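PDB 4E6U: acyl-[acyl-carrier-protein]--UDP-N-acetylglucosamine O-acyltransferase from Acinetobacter baumannii, which transfers an acyl chain from acyl carrier protein to UDP-N-acetylglucosamine, an early step in making the lipid A part of lipopolysaccharide. Local coordinates for residues D107-I113 with I125-V131; I173-I179 with A189-A194; V183-V187 with L251-L256; N212-L217 with V246-L252; E219-I224 with Q237-I242. All blocks are in the same frame, centred on the assembly; numbering follows the deposited sequence.

Contact 1 of 5, residues D107-I113 with I125-V131. With EDO (1,2-ethanediol), chain F.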
# COMPACT_ATOMS: atom_id res chain seq x y z
N ASP A 107 -14.33 20.55 10.30
CA ASP A 107 -14.30 19.83 11.56
C ASP A 107 -13.77 20.75 12.67
O ASP A 107 -14.51 21.60 13.17
CB ASP A 107 -13.48 18.53 11.38
CG ASP A 107 -13.70 17.51 12.50
OD1 ASP A 107 -14.06 17.90 13.64
OD2 ASP A 107 -13.48 16.31 12.25
N ASN A 108 -12.49 20.63 13.02
CA ASN A 108 -11.89 21.44 14.08
C ASN A 108 -10.48 21.93 13.70
O ASN A 108 -9.70 22.32 14.56
CB ASN A 108 -11.84 20.64 15.39
CG ASN A 108 -11.48 21.48 16.61
OD1 ASN A 108 -11.90 22.64 16.73
ND2 ASN A 108 -10.71 20.90 17.52
N ALA A 109 -10.18 21.86 12.40
CA ALA A 109 -8.93 22.43 11.86
C ALA A 109 -7.68 21.77 12.47
O ALA A 109 -6.63 22.38 12.55
CB ALA A 109 -8.90 23.96 12.05
N LEU A 110 -7.81 20.50 12.85
CA LEU A 110 -6.73 19.85 13.60
C LEU A 110 -6.73 18.34 13.41
O LEU A 110 -7.72 17.66 13.66
CB LEU A 110 -6.83 20.19 15.09
CG LEU A 110 -5.80 19.53 16.02
CD1 LEU A 110 -4.42 20.06 15.74
CD2 LEU A 110 -6.19 19.78 17.49
N THR A 111 -5.60 17.82 12.96
CA THR A 111 -5.31 16.41 13.06
C THR A 111 -4.42 16.24 14.26
O THR A 111 -3.48 17.04 14.43
CB THR A 111 -4.56 15.96 11.81
OG1 THR A 111 -5.34 16.30 10.66
CG2 THR A 111 -4.29 14.46 11.84
N LYS A 112 -4.69 15.25 15.11
CA LYS A 112 -3.97 15.09 16.37
C LYS A 112 -3.58 13.66 16.60
O LYS A 112 -4.42 12.76 16.48
CB LYS A 112 -4.80 15.63 17.55
CG LYS A 112 -4.08 15.56 18.88
CD LYS A 112 -4.81 16.40 19.92
CE LYS A 112 -4.06 16.41 21.24
NZ LYS A 112 -2.78 17.19 21.18
N ILE A 113 -2.30 13.43 16.89
CA ILE A 113 -1.81 12.12 17.31
C ILE A 113 -1.18 12.30 18.69
O ILE A 113 -0.50 13.31 18.94
CB ILE A 113 -0.84 11.46 16.24
CG1 ILE A 113 0.63 11.43 16.67
CG2 ILE A 113 -1.12 11.95 14.81
CD1 ILE A 113 1.48 10.46 15.83
N ILE A 125 -2.29 8.91 7.92
CA ILE A 125 -3.27 9.51 8.84
C ILE A 125 -3.88 10.72 8.14
O ILE A 125 -3.22 11.74 7.94
CB ILE A 125 -2.62 9.94 10.18
CG1 ILE A 125 -1.88 8.78 10.85
CG2 ILE A 125 -3.67 10.59 11.12
CD1 ILE A 125 -2.73 7.59 11.23
N ALA A 126 -5.15 10.60 7.76
CA ALA A 126 -5.85 11.64 7.04
C ALA A 126 -6.22 12.84 7.90
O ALA A 126 -6.18 12.79 9.12
CB ALA A 126 -7.12 11.06 6.42
N HIS A 127 -6.60 13.91 7.21
CA HIS A 127 -7.16 15.09 7.87
C HIS A 127 -8.15 14.76 8.97
O HIS A 127 -9.03 13.90 8.81
CB HIS A 127 -7.82 16.00 6.84
CG HIS A 127 -8.94 15.36 6.08
ND1 HIS A 127 -10.26 15.44 6.50
CD2 HIS A 127 -8.95 14.67 4.92
CE1 HIS A 127 -11.03 14.80 5.63
NE2 HIS A 127 -10.26 14.32 4.66
N ASP A 128 -8.01 15.48 10.09
CA ASP A 128 -9.00 15.50 11.18
C ASP A 128 -9.05 14.24 12.01
O ASP A 128 -9.90 14.11 12.89
CB ASP A 128 -10.40 15.86 10.66
CG ASP A 128 -10.41 17.13 9.85
OD1 ASP A 128 -10.00 18.17 10.41
OD2 ASP A 128 -10.78 17.10 8.65
N CYS A 129 -8.14 13.31 11.77
CA CYS A 129 -8.07 12.17 12.66
C CYS A 129 -7.64 12.60 14.05
O CYS A 129 -6.92 13.61 14.22
CB CYS A 129 -7.09 11.12 12.14
SG CYS A 129 -7.69 10.22 10.72
N ILE A 130 -8.08 11.84 15.04
CA ILE A 130 -7.61 11.99 16.41
C ILE A 130 -7.16 10.61 16.84
O ILE A 130 -7.94 9.67 16.82
CB ILE A 130 -8.70 12.54 17.37
CG1 ILE A 130 -9.20 13.90 16.89
CG2 ILE A 130 -8.15 12.60 18.81
CD1 ILE A 130 -10.36 14.47 17.74
N VAL A 131 -5.89 10.48 17.18
CA VAL A 131 -5.30 9.22 17.56
C VAL A 131 -4.73 9.39 18.94
O VAL A 131 -4.06 10.38 19.19
CB VAL A 131 -4.14 8.85 16.59
CG1 VAL A 131 -3.35 7.63 17.06
CG2 VAL A 131 -4.64 8.66 15.14
C1 EDO F . -9.78 12.90 1.54
O1 EDO F . -10.97 13.18 2.29
C2 EDO F . -9.51 11.40 1.50
O2 EDO F . -9.24 10.93 2.83
O HOH W 1 -11.99 15.00 14.17
O HOH W 2 -10.37 18.81 12.95
O HOH W 3 -10.31 16.84 14.88
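D128 N donates to T111 OG1 over 2.9 Å, tying the 126-129 turn to the T111 side chain on strand 110-113; OG1 is also hydrogen-bonded to H101 O. T111 CG2, held anti to its backbone N (the OG1 branch has chi1 -55°), meets I125 CG2 at 4.0 Å. The strands pair in parallel: K112 N binds C129 O at 2.9 Å, and K112 O receives V131 N at 2.8 Å. The D107 and D128 side chains run alongside in opposite senses, D107 OD2 3.5 Å from D128 CB, and their partners H146 and T104 probably offset the closeness of the two carboxylates. Water 1 donates to D107 OD2 and D128 O; water 2 donates to D128 OD1 and accepts N108 N and L110 N. H127 ND1 donates to D128 OD2 at 2.8 Å, on the anti side and 32° out of the carboxylate plane. This bond lies in the ring plane and would restrain the ring's rotation; NE2 is hydrogen-bonded to O1 of an ethanediol probably from the crystallisation liquor. The pairing stacks two successive coils of the left-handed parallel beta-helix of hexapeptide acyltransferases, with strand 85-88 flanking 110-113 and strand 148-149 continuing the sheet beyond 130-131.

Contact 2 of 5, residues I173-I179 with A189-A194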
# COMPACT_ATOMS: atom_id res chain seq x y z
N ILE A 173 -7.46 -4.87 14.92
CA ILE A 173 -7.95 -5.01 13.56
C ILE A 173 -7.01 -5.98 12.86
O ILE A 173 -5.80 -5.76 12.81
CB ILE A 173 -8.01 -3.63 12.83
CG1 ILE A 173 -9.17 -2.80 13.40
CG2 ILE A 173 -8.15 -3.80 11.31
CD1 ILE A 173 -9.10 -1.32 13.09
N GLY A 174 -7.55 -7.07 12.32
CA GLY A 174 -6.72 -8.06 11.63
C GLY A 174 -6.09 -7.50 10.37
O GLY A 174 -6.60 -6.54 9.78
N GLY A 175 -4.99 -8.11 9.94
CA GLY A 175 -4.39 -7.73 8.66
C GLY A 175 -5.38 -7.74 7.51
O GLY A 175 -6.32 -8.56 7.47
N ALA A 176 -5.19 -6.81 6.59
CA ALA A 176 -5.92 -6.74 5.32
C ALA A 176 -7.42 -6.58 5.50
O ALA A 176 -8.21 -7.09 4.70
CB ALA A 176 -5.60 -7.95 4.45
N SER A 177 -7.81 -5.86 6.55
CA SER A 177 -9.23 -5.61 6.80
C SER A 177 -9.71 -4.32 6.18
O SER A 177 -8.94 -3.36 6.00
CB SER A 177 -9.52 -5.58 8.29
OG SER A 177 -9.19 -6.79 8.92
N LEU A 178 -11.00 -4.27 5.88
CA LEU A 178 -11.66 -3.04 5.45
C LEU A 178 -12.68 -2.71 6.52
O LEU A 178 -13.67 -3.41 6.67
CB LEU A 178 -12.32 -3.19 4.07
CG LEU A 178 -13.13 -1.99 3.57
CD1 LEU A 178 -12.25 -0.74 3.39
CD2 LEU A 178 -13.84 -2.34 2.26
N ILE A 179 -12.41 -1.67 7.29
CA ILE A 179 -13.28 -1.29 8.40
C ILE A 179 -14.21 -0.17 7.97
O ILE A 179 -13.77 0.93 7.65
CB ILE A 179 -12.45 -0.87 9.64
CG1 ILE A 179 -11.53 -2.02 10.09
CG2 ILE A 179 -13.37 -0.39 10.77
CD1 ILE A 179 -12.24 -3.31 10.50
N ALA A 189 -11.71 -7.35 15.35
CA ALA A 189 -12.45 -7.27 14.11
C ALA A 189 -11.51 -7.54 12.96
O ALA A 189 -10.36 -7.10 12.99
CB ALA A 189 -13.10 -5.91 13.95
N SER A 190 -11.98 -8.28 11.97
CA SER A 190 -11.17 -8.53 10.79
C SER A 190 -12.02 -8.86 9.59
O SER A 190 -13.19 -9.25 9.73
CB SER A 190 -10.16 -9.66 11.05
OG SER A 190 -10.84 -10.87 11.31
N GLY A 191 -11.42 -8.72 8.42
CA GLY A 191 -12.03 -9.15 7.17
C GLY A 191 -12.34 -8.04 6.18
O GLY A 191 -12.29 -6.83 6.50
N ASN A 192 -12.70 -8.49 4.97
CA ASN A 192 -13.19 -7.66 3.88
C ASN A 192 -14.21 -8.52 3.11
O ASN A 192 -13.84 -9.26 2.17
CB ASN A 192 -12.02 -7.24 2.98
CG ASN A 192 -12.46 -6.45 1.75
OD1 ASN A 192 -13.47 -5.75 1.76
ND2 ASN A 192 -11.67 -6.56 0.68
N PRO A 193 -15.50 -8.46 3.51
CA PRO A 193 -16.13 -7.64 4.58
C PRO A 193 -15.69 -7.96 6.04
O PRO A 193 -15.34 -9.11 6.33
CB PRO A 193 -17.62 -7.92 4.40
CG PRO A 193 -17.68 -9.27 3.75
CD PRO A 193 -16.49 -9.33 2.84
N ALA A 194 -15.74 -6.95 6.91
CA ALA A 194 -15.10 -6.97 8.26
C ALA A 194 -15.99 -7.13 9.50
O ALA A 194 -16.63 -6.15 9.95
CB ALA A 194 -14.27 -5.75 8.44
O HOH W 4 -16.09 -4.64 5.44
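With chi1 at -60°, S177 OG lies beside its own backbone N and anti to the carbonyl carbon, which places it between the two segments. There it accepts G191 N at 3.0 Å and donates to G174 O at 2.7 Å, the donor standing well above that carbonyl plane. One hydroxyl thus links the two ends of the 174-177 turn to the facing strand. N192 lies slantwise across L178, whose CG is anti to the backbone N (chi1 176°), and N192 OD1 comes to 3.5 Å from L178 CD2. The backbones pair on both flanks of the serine: G174 N reaches A189 O at 2.9 Å, and L178 N reaches G191 O at 2.9 Å. Further along, water 4 connects L178 O with A194 N, and I179 CD1 rests 3.8 Å from A194 CB. The chain between N192 and A194 turns through a cis peptide before P193. N192 ND2 makes a weak hydrogen bond to A176 O of the third subunit, placing this end of the beta-helix at the trimer interface. Chemically, the contact is a backbone pairing interrupted by a turn, in which a serine hydroxyl relays between G174 O and G191 N, donating within its own turn and accepting from the facing segment.

Contact 3 of 5, residues V183-V187 with L251-L256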
# COMPACT_ATOMS: atom_id res chain seq x y z
N VAL A 183 -15.39 0.11 15.68
CA VAL A 183 -14.90 -1.07 16.38
C VAL A 183 -14.84 -0.74 17.85
O VAL A 183 -14.02 0.06 18.29
CB VAL A 183 -13.52 -1.53 15.85
CG1 VAL A 183 -13.03 -2.77 16.61
CG2 VAL A 183 -13.61 -1.82 14.36
N PRO A 184 -15.72 -1.36 18.65
CA PRO A 184 -15.77 -1.00 20.06
C PRO A 184 -14.53 -1.42 20.85
O PRO A 184 -13.72 -2.25 20.39
CB PRO A 184 -17.02 -1.75 20.57
CG PRO A 184 -17.84 -1.95 19.37
CD PRO A 184 -16.86 -2.22 18.26
N ALA A 185 -14.40 -0.85 22.05
CA ALA A 185 -13.31 -1.16 22.97
C ALA A 185 -13.17 -2.66 23.15
O ALA A 185 -14.18 -3.37 23.25
CB ALA A 185 -13.55 -0.48 24.33
N TYR A 186 -11.93 -3.15 23.18
CA TYR A 186 -11.60 -4.57 23.39
C TYR A 186 -11.94 -5.52 22.25
O TYR A 186 -11.65 -6.71 22.35
CB TYR A 186 -12.26 -5.15 24.66
CG TYR A 186 -12.26 -4.26 25.86
CD1 TYR A 186 -11.08 -3.93 26.51
CD2 TYR A 186 -13.47 -3.78 26.38
CE1 TYR A 186 -11.08 -3.11 27.64
CE2 TYR A 186 -13.49 -2.97 27.50
CZ TYR A 186 -12.30 -2.64 28.13
OH TYR A 186 -12.34 -1.84 29.24
N VAL A 187 -12.56 -5.04 21.17
CA VAL A 187 -13.08 -5.95 20.15
C VAL A 187 -12.03 -6.35 19.12
O VAL A 187 -11.20 -5.52 18.72
CB VAL A 187 -14.36 -5.37 19.49
CG1 VAL A 187 -14.78 -6.17 18.27
CG2 VAL A 187 -15.53 -5.33 20.52
N LEU A 251 -16.04 1.25 28.95
CA LEU A 251 -15.47 1.53 27.62
C LEU A 251 -16.32 0.99 26.48
O LEU A 251 -16.43 1.63 25.43
CB LEU A 251 -14.04 1.00 27.50
CG LEU A 251 -12.94 1.62 28.36
CD1 LEU A 251 -11.58 1.19 27.79
CD2 LEU A 251 -13.02 3.15 28.43
N LEU A 252 -16.93 -0.19 26.67
CA LEU A 252 -17.86 -0.73 25.68
C LEU A 252 -19.11 0.10 25.56
O LEU A 252 -19.59 0.35 24.46
CB LEU A 252 -18.25 -2.18 26.00
CG LEU A 252 -17.27 -3.28 25.64
CD1 LEU A 252 -17.71 -4.59 26.28
CD2 LEU A 252 -17.21 -3.44 24.13
N ILE A 253 -19.66 0.52 26.71
CA ILE A 253 -20.81 1.40 26.71
C ILE A 253 -20.51 2.70 25.96
O ILE A 253 -21.28 3.11 25.10
CB ILE A 253 -21.30 1.68 28.15
CG1 ILE A 253 -21.87 0.39 28.76
CG2 ILE A 253 -22.35 2.78 28.15
CD1 ILE A 253 -22.06 0.43 30.28
N ASP A 254 -19.35 3.29 26.24
CA ASP A 254 -18.92 4.52 25.56
C ASP A 254 -18.87 4.31 24.05
O ASP A 254 -19.34 5.14 23.30
CB ASP A 254 -17.54 4.97 26.05
CG ASP A 254 -17.52 5.46 27.48
OD1 ASP A 254 -18.59 5.82 28.05
OD2 ASP A 254 -16.40 5.50 28.04
N SER A 255 -18.27 3.20 23.60
CA SER A 255 -18.23 2.91 22.16
C SER A 255 -19.61 2.96 21.52
O SER A 255 -19.80 3.54 20.45
CB SER A 255 -17.64 1.52 21.91
OG SER A 255 -16.30 1.44 22.35
N LEU A 256 -20.58 2.31 22.17
CA LEU A 256 -21.91 2.22 21.58
C LEU A 256 -22.66 3.54 21.64
O LEU A 256 -23.38 3.89 20.71
CB LEU A 256 -22.69 1.10 22.25
CG LEU A 256 -22.55 -0.29 21.59
CD1 LEU A 256 -21.09 -0.77 21.34
CD2 LEU A 256 -23.30 -1.30 22.43
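The type II turn P184-V187 leads into strand 187-191 in the last part of the beta-helix, and helix 250-258 of the C-terminal domain packs against it. The one direct hydrogen bond runs from A185 N to S255 OG, 3.0 Å long with an angle of 161°. S255 OG is also bonded to D168 and to L251 O, so one hydroxyl ties the turn, the helix backbone and a neighbouring coil together. Next to it P184 CB lies 3.6 Å from S255 CB, and P184 CG lies 4.0 Å from L256 CD1. A185 CB sits against L251 CB at 3.5 Å, and this same methyl lies over one face of the Y186 ring, offset toward the rim. Y186 crosses L251 at about a right angle, its hydroxyl 3.4 Å from L251 CD1, while L252 CG approaches the ring edge in plane, 3.9 Å from Y186 CD2. L252 reaches this edge with CG beside its backbone N (chi1 -79°), and its CD2 is directed to A185 O and P184 CB. Y186 OH finds its polar partner in E248 O. A helix laid on a beta turn, with one serine hydroxyl taking a turn amide amid apolar side chains, joins the left-handed beta-helix to the helical C-terminal domain characteristic of LpxA.

Contact 4 of 5, residues N212-L217 with V246-L252. With SO4 (sulfate ion), chain B.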
# COMPACT_ATOMS: atom_id res chain seq x y z
N ASN A 212 -12.80 -12.79 36.22
CA ASN A 212 -14.13 -12.22 36.42
C ASN A 212 -14.38 -11.00 35.53
O ASN A 212 -15.47 -10.84 34.98
CB ASN A 212 -14.34 -11.84 37.89
CG ASN A 212 -14.48 -13.05 38.79
OD1 ASN A 212 -15.42 -13.85 38.64
ND2 ASN A 212 -13.57 -13.20 39.75
N THR A 213 -13.35 -10.16 35.39
CA THR A 213 -13.39 -9.01 34.50
C THR A 213 -13.57 -9.49 33.06
O THR A 213 -14.43 -9.00 32.34
CB THR A 213 -12.11 -8.16 34.61
OG1 THR A 213 -11.93 -7.73 35.96
CG2 THR A 213 -12.19 -6.94 33.70
N ILE A 214 -12.75 -10.46 32.66
CA ILE A 214 -12.79 -11.05 31.31
C ILE A 214 -14.16 -11.66 30.99
O ILE A 214 -14.71 -11.43 29.91
CB ILE A 214 -11.66 -12.10 31.13
CG1 ILE A 214 -10.30 -11.41 31.14
CG2 ILE A 214 -11.86 -12.93 29.85
CD1 ILE A 214 -9.13 -12.31 31.49
N GLN A 215 -14.69 -12.44 31.93
CA GLN A 215 -16.01 -13.05 31.80
C GLN A 215 -17.13 -12.01 31.61
O GLN A 215 -18.01 -12.19 30.77
CB GLN A 215 -16.31 -13.98 32.99
CG GLN A 215 -17.73 -14.56 33.05
CD GLN A 215 -18.07 -15.50 31.90
OE1 GLN A 215 -17.18 -16.13 31.29
NE2 GLN A 215 -19.36 -15.61 31.59
N GLY A 216 -17.08 -10.92 32.38
CA GLY A 216 -18.01 -9.81 32.21
C GLY A 216 -17.96 -9.22 30.81
O GLY A 216 -18.99 -8.93 30.20
N LEU A 217 -16.76 -9.02 30.28
CA LEU A 217 -16.61 -8.46 28.95
C LEU A 217 -17.08 -9.43 27.86
O LEU A 217 -17.64 -9.00 26.86
CB LEU A 217 -15.16 -8.00 28.71
CG LEU A 217 -14.66 -6.93 29.70
CD1 LEU A 217 -13.18 -6.67 29.47
CD2 LEU A 217 -15.45 -5.64 29.59
N VAL A 246 -17.97 -4.92 36.99
CA VAL A 246 -16.95 -4.85 35.93
C VAL A 246 -16.90 -3.42 35.38
O VAL A 246 -17.47 -3.12 34.33
CB VAL A 246 -17.21 -5.90 34.82
CG1 VAL A 246 -16.09 -5.87 33.76
CG2 VAL A 246 -17.32 -7.30 35.41
N PRO A 247 -16.21 -2.52 36.10
CA PRO A 247 -16.15 -1.12 35.68
C PRO A 247 -15.50 -0.94 34.29
O PRO A 247 -15.78 0.05 33.61
CB PRO A 247 -15.31 -0.45 36.78
CG PRO A 247 -14.62 -1.54 37.48
CD PRO A 247 -15.52 -2.73 37.39
N GLU A 248 -14.70 -1.92 33.90
CA GLU A 248 -14.06 -1.94 32.57
C GLU A 248 -15.08 -2.00 31.43
O GLU A 248 -14.78 -1.62 30.30
CB GLU A 248 -13.10 -3.13 32.47
CG GLU A 248 -11.91 -3.07 33.46
CD GLU A 248 -12.23 -3.57 34.87
OE1 GLU A 248 -13.38 -3.97 35.14
OE2 GLU A 248 -11.31 -3.56 35.72
N ALA A 249 -16.30 -2.44 31.73
CA ALA A 249 -17.35 -2.46 30.72
C ALA A 249 -17.80 -1.06 30.28
O ALA A 249 -18.44 -0.91 29.24
CB ALA A 249 -18.54 -3.30 31.18
N GLN A 250 -17.44 -0.03 31.05
CA GLN A 250 -17.80 1.33 30.65
C GLN A 250 -17.23 1.74 29.28
O GLN A 250 -17.86 2.49 28.54
CB GLN A 250 -17.41 2.35 31.73
CG GLN A 250 -17.89 3.78 31.43
CD GLN A 250 -19.41 3.91 31.35
OE1 GLN A 250 -20.13 3.44 32.23
NE2 GLN A 250 -19.90 4.57 30.31
N LEU A 251 -16.04 1.25 28.95
CA LEU A 251 -15.47 1.53 27.62
C LEU A 251 -16.32 0.99 26.48
O LEU A 251 -16.43 1.63 25.43
CB LEU A 251 -14.04 1.00 27.50
CG LEU A 251 -12.94 1.62 28.36
CD1 LEU A 251 -11.58 1.19 27.79
CD2 LEU A 251 -13.02 3.15 28.43
N LEU A 252 -16.93 -0.19 26.67
CA LEU A 252 -17.86 -0.73 25.68
C LEU A 252 -19.11 0.10 25.56
O LEU A 252 -19.59 0.35 24.46
CB LEU A 252 -18.25 -2.18 26.00
CG LEU A 252 -17.27 -3.28 25.64
CD1 LEU A 252 -17.71 -4.59 26.28
CD2 LEU A 252 -17.21 -3.44 24.13
S SO4 B . -12.11 -9.78 40.47
O1 SO4 B . -12.44 -9.26 39.15
O2 SO4 B . -13.34 -10.14 41.17
O3 SO4 B . -11.27 -10.96 40.34
O4 SO4 B . -11.40 -8.76 41.23
O HOH W 5 -13.65 -5.98 36.91
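T213 lays its CG2 methyl across the end of the E248 side chain, the two crossing at about a right angle, with CG2 3.5 Å from OE1 and 3.6 Å from CD. The threonine methyl stands anti to its backbone N, which leaves OG1 (chi1 -57°) beside that N and directed to water 5. This water lies 2.6 Å from T213 OG1 and donates to E248 OE1, so the two residues meet through a methyl contact and a water bridge. A bend at chi2, 82°, folds the E248 carboxylate back over the methyl. T213 OG1 is further bonded to S210, and S210 also binds a sulfate, probably from the crystallisation liquor, whose O3 accepts N212 ND2 at 3.3 Å, long but nearly straight. Here the segment that leads into helix 250-258 packs against the first part of helix 211-225, two elements of the helical C-terminal domain of LpxA. V246 fits between the turns of that helix: its CG1 meets T213 O at 3.8 Å, and its CG2 lies 4.1 Å from G216 CA, where the lack of a side chain lets the valine come close. One helical turn on from T213, L217 CD2 gathers the apolar contacts, lying 3.9 Å from A249 CA and 4.1 Å from L252 CD1. M204 of helix 201-206 touches L217 too.

Contact 5 of 5, residues E219-I224 with Q237-I242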
# COMPACT_ATOMS: atom_id res chain seq x y z
N GLU A 219 -19.53 -11.60 28.33
CA GLU A 219 -20.99 -11.52 28.40
C GLU A 219 -21.49 -10.26 27.71
O GLU A 219 -22.47 -10.31 26.96
CB GLU A 219 -21.48 -11.55 29.86
CG GLU A 219 -21.19 -12.85 30.60
CD GLU A 219 -21.51 -12.77 32.08
OE1 GLU A 219 -21.79 -13.83 32.68
OE2 GLU A 219 -21.50 -11.65 32.64
N ALA A 220 -20.78 -9.15 27.91
CA ALA A 220 -21.12 -7.92 27.23
C ALA A 220 -21.04 -8.08 25.71
O ALA A 220 -21.91 -7.60 24.98
CB ALA A 220 -20.21 -6.78 27.72
N TYR A 221 -19.98 -8.76 25.26
CA TYR A 221 -19.82 -9.05 23.83
C TYR A 221 -21.03 -9.83 23.30
O TYR A 221 -21.57 -9.50 22.24
CB TYR A 221 -18.51 -9.82 23.59
CG TYR A 221 -18.28 -10.10 22.13
CD1 TYR A 221 -17.49 -9.25 21.36
CD2 TYR A 221 -18.89 -11.18 21.51
CE1 TYR A 221 -17.29 -9.48 20.00
CE2 TYR A 221 -18.70 -11.43 20.14
CZ TYR A 221 -17.89 -10.57 19.40
OH TYR A 221 -17.72 -10.81 18.05
N LYS A 222 -21.45 -10.86 24.03
CA LYS A 222 -22.59 -11.64 23.60
C LYS A 222 -23.85 -10.78 23.50
O LYS A 222 -24.62 -10.91 22.54
CB LYS A 222 -22.85 -12.80 24.54
CG LYS A 222 -21.84 -13.92 24.49
CD LYS A 222 -22.20 -14.95 25.55
CE LYS A 222 -21.99 -16.35 25.06
NZ LYS A 222 -22.78 -17.32 25.88
N LEU A 223 -24.07 -9.92 24.50
CA LEU A 223 -25.21 -8.99 24.44
C LEU A 223 -25.19 -8.07 23.23
O LEU A 223 -26.22 -7.84 22.60
CB LEU A 223 -25.31 -8.17 25.72
CG LEU A 223 -25.78 -8.96 26.95
CD1 LEU A 223 -25.34 -8.25 28.21
CD2 LEU A 223 -27.31 -9.16 26.93
N ILE A 224 -24.01 -7.56 22.89
CA ILE A 224 -23.88 -6.62 21.79
C ILE A 224 -24.01 -7.31 20.42
O ILE A 224 -24.71 -6.82 19.54
CB ILE A 224 -22.53 -5.87 21.87
CG1 ILE A 224 -22.48 -5.02 23.13
CG2 ILE A 224 -22.35 -4.98 20.64
CD1 ILE A 224 -21.06 -4.51 23.49
N GLN A 237 -28.56 -3.62 29.19
CA GLN A 237 -28.21 -4.88 29.85
C GLN A 237 -26.84 -4.87 30.49
O GLN A 237 -26.65 -5.42 31.58
CB GLN A 237 -28.33 -6.06 28.86
CG GLN A 237 -29.76 -6.27 28.34
CD GLN A 237 -30.77 -6.41 29.48
OE1 GLN A 237 -30.52 -7.14 30.45
NE2 GLN A 237 -31.90 -5.70 29.36
N ILE A 238 -25.88 -4.22 29.84
CA ILE A 238 -24.53 -4.13 30.39
C ILE A 238 -24.55 -3.29 31.68
O ILE A 238 -23.95 -3.67 32.68
CB ILE A 238 -23.53 -3.59 29.34
CG1 ILE A 238 -23.40 -4.58 28.19
CG2 ILE A 238 -22.15 -3.38 29.96
CD1 ILE A 238 -22.74 -3.98 26.93
N LYS A 239 -25.27 -2.18 31.63
CA LYS A 239 -25.42 -1.30 32.80
C LYS A 239 -26.05 -2.03 33.98
O LYS A 239 -25.57 -1.90 35.11
CB LYS A 239 -26.30 -0.10 32.46
CG LYS A 239 -25.61 1.00 31.70
CD LYS A 239 -26.55 2.20 31.60
CE LYS A 239 -25.93 3.35 30.83
NZ LYS A 239 -26.91 4.47 30.69
N SER A 240 -27.10 -2.79 33.72
CA SER A 240 -27.85 -3.52 34.75
C SER A 240 -27.02 -4.58 35.43
O SER A 240 -26.92 -4.64 36.68
CB SER A 240 -29.10 -4.18 34.11
OG SER A 240 -29.88 -4.90 35.06
N GLU A 241 -26.41 -5.45 34.62
CA GLU A 241 -25.91 -6.71 35.11
C GLU A 241 -24.40 -6.85 35.19
O GLU A 241 -23.90 -7.71 35.91
CB GLU A 241 -26.48 -7.87 34.29
CG GLU A 241 -28.02 -7.98 34.30
CD GLU A 241 -28.57 -8.22 35.69
OE1 GLU A 241 -28.28 -9.27 36.30
OE2 GLU A 241 -29.27 -7.34 36.16
N ILE A 242 -23.68 -6.05 34.41
CA ILE A 242 -22.24 -6.28 34.25
C ILE A 242 -21.41 -5.14 34.81
O ILE A 242 -20.48 -5.38 35.59
CB ILE A 242 -21.88 -6.54 32.76
CG1 ILE A 242 -22.57 -7.82 32.29
CG2 ILE A 242 -20.35 -6.63 32.57
CD1 ILE A 242 -22.58 -8.01 30.76
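From its CB, which faces helix 231-241, L223 carries CG beside its backbone N (chi1 -71°) and then forks over the opposing helix. CD1 does most of the touching: it lies 3.8 Å from Q237 CB, 4.2 Å from I238 CG1 and 3.8 Å from I242 CD1. Across the contact CD2 meets Q237, 3.8 Å from the same CB. L223 crosses Q237 at about a right angle, so the glutamine contributes its aliphatic base while its chain, bent at chi2, carries the amide away. Toward I242 the approach is tip to tip, methyl against methyl. I242 CD1 goes on to a second partner, A220 N at 3.6 Å, and is flanked by E219 CB. On the buried side I238 presents CD1 to both A220 CB and I224 CD1, at 3.9 Å from each, with I224 crossing it at about a right angle. No hydrogen bond joins the two segments, so they are held by apolar side chains. The axes of the short helical segments approach to 10.4 Å and run at 148° to each other, roughly antiparallel. Helix 250-258 closes the buried side, where A220 meets L252, I224 meets L256 and I238 meets I253. Two antiparallel helices packed through aliphatic side chains, with a third beside them, are part of the helical bundle that makes up the C-terminal domain of LpxA.

Contacts 1 and 2 lie in series along the beta-helix, with centres about 22 Å apart, while contact 3 joins the beta-helix to the C-terminal helices, and contacts 4 and 5 lie among those helices. A189 CB and V183 CG1 are 4.1 Å apart, so the turn of contact 3 and the strand of contact 2 that follows it pack together. Contacts 3 and 4 share L251 and L252, and Y186 OH lies 2.7 Å from E248 O. Along the chain, contact 5 lies inside the loop that contact 4 closes; their centres are about 9 Å apart, and A249 CB meets I238 CG2 at 3.8 Å. Contact 1, holding the H127-D128 pair, is about 29 Å from contact 4, centre to centre, and thus remote from the bound sulfate.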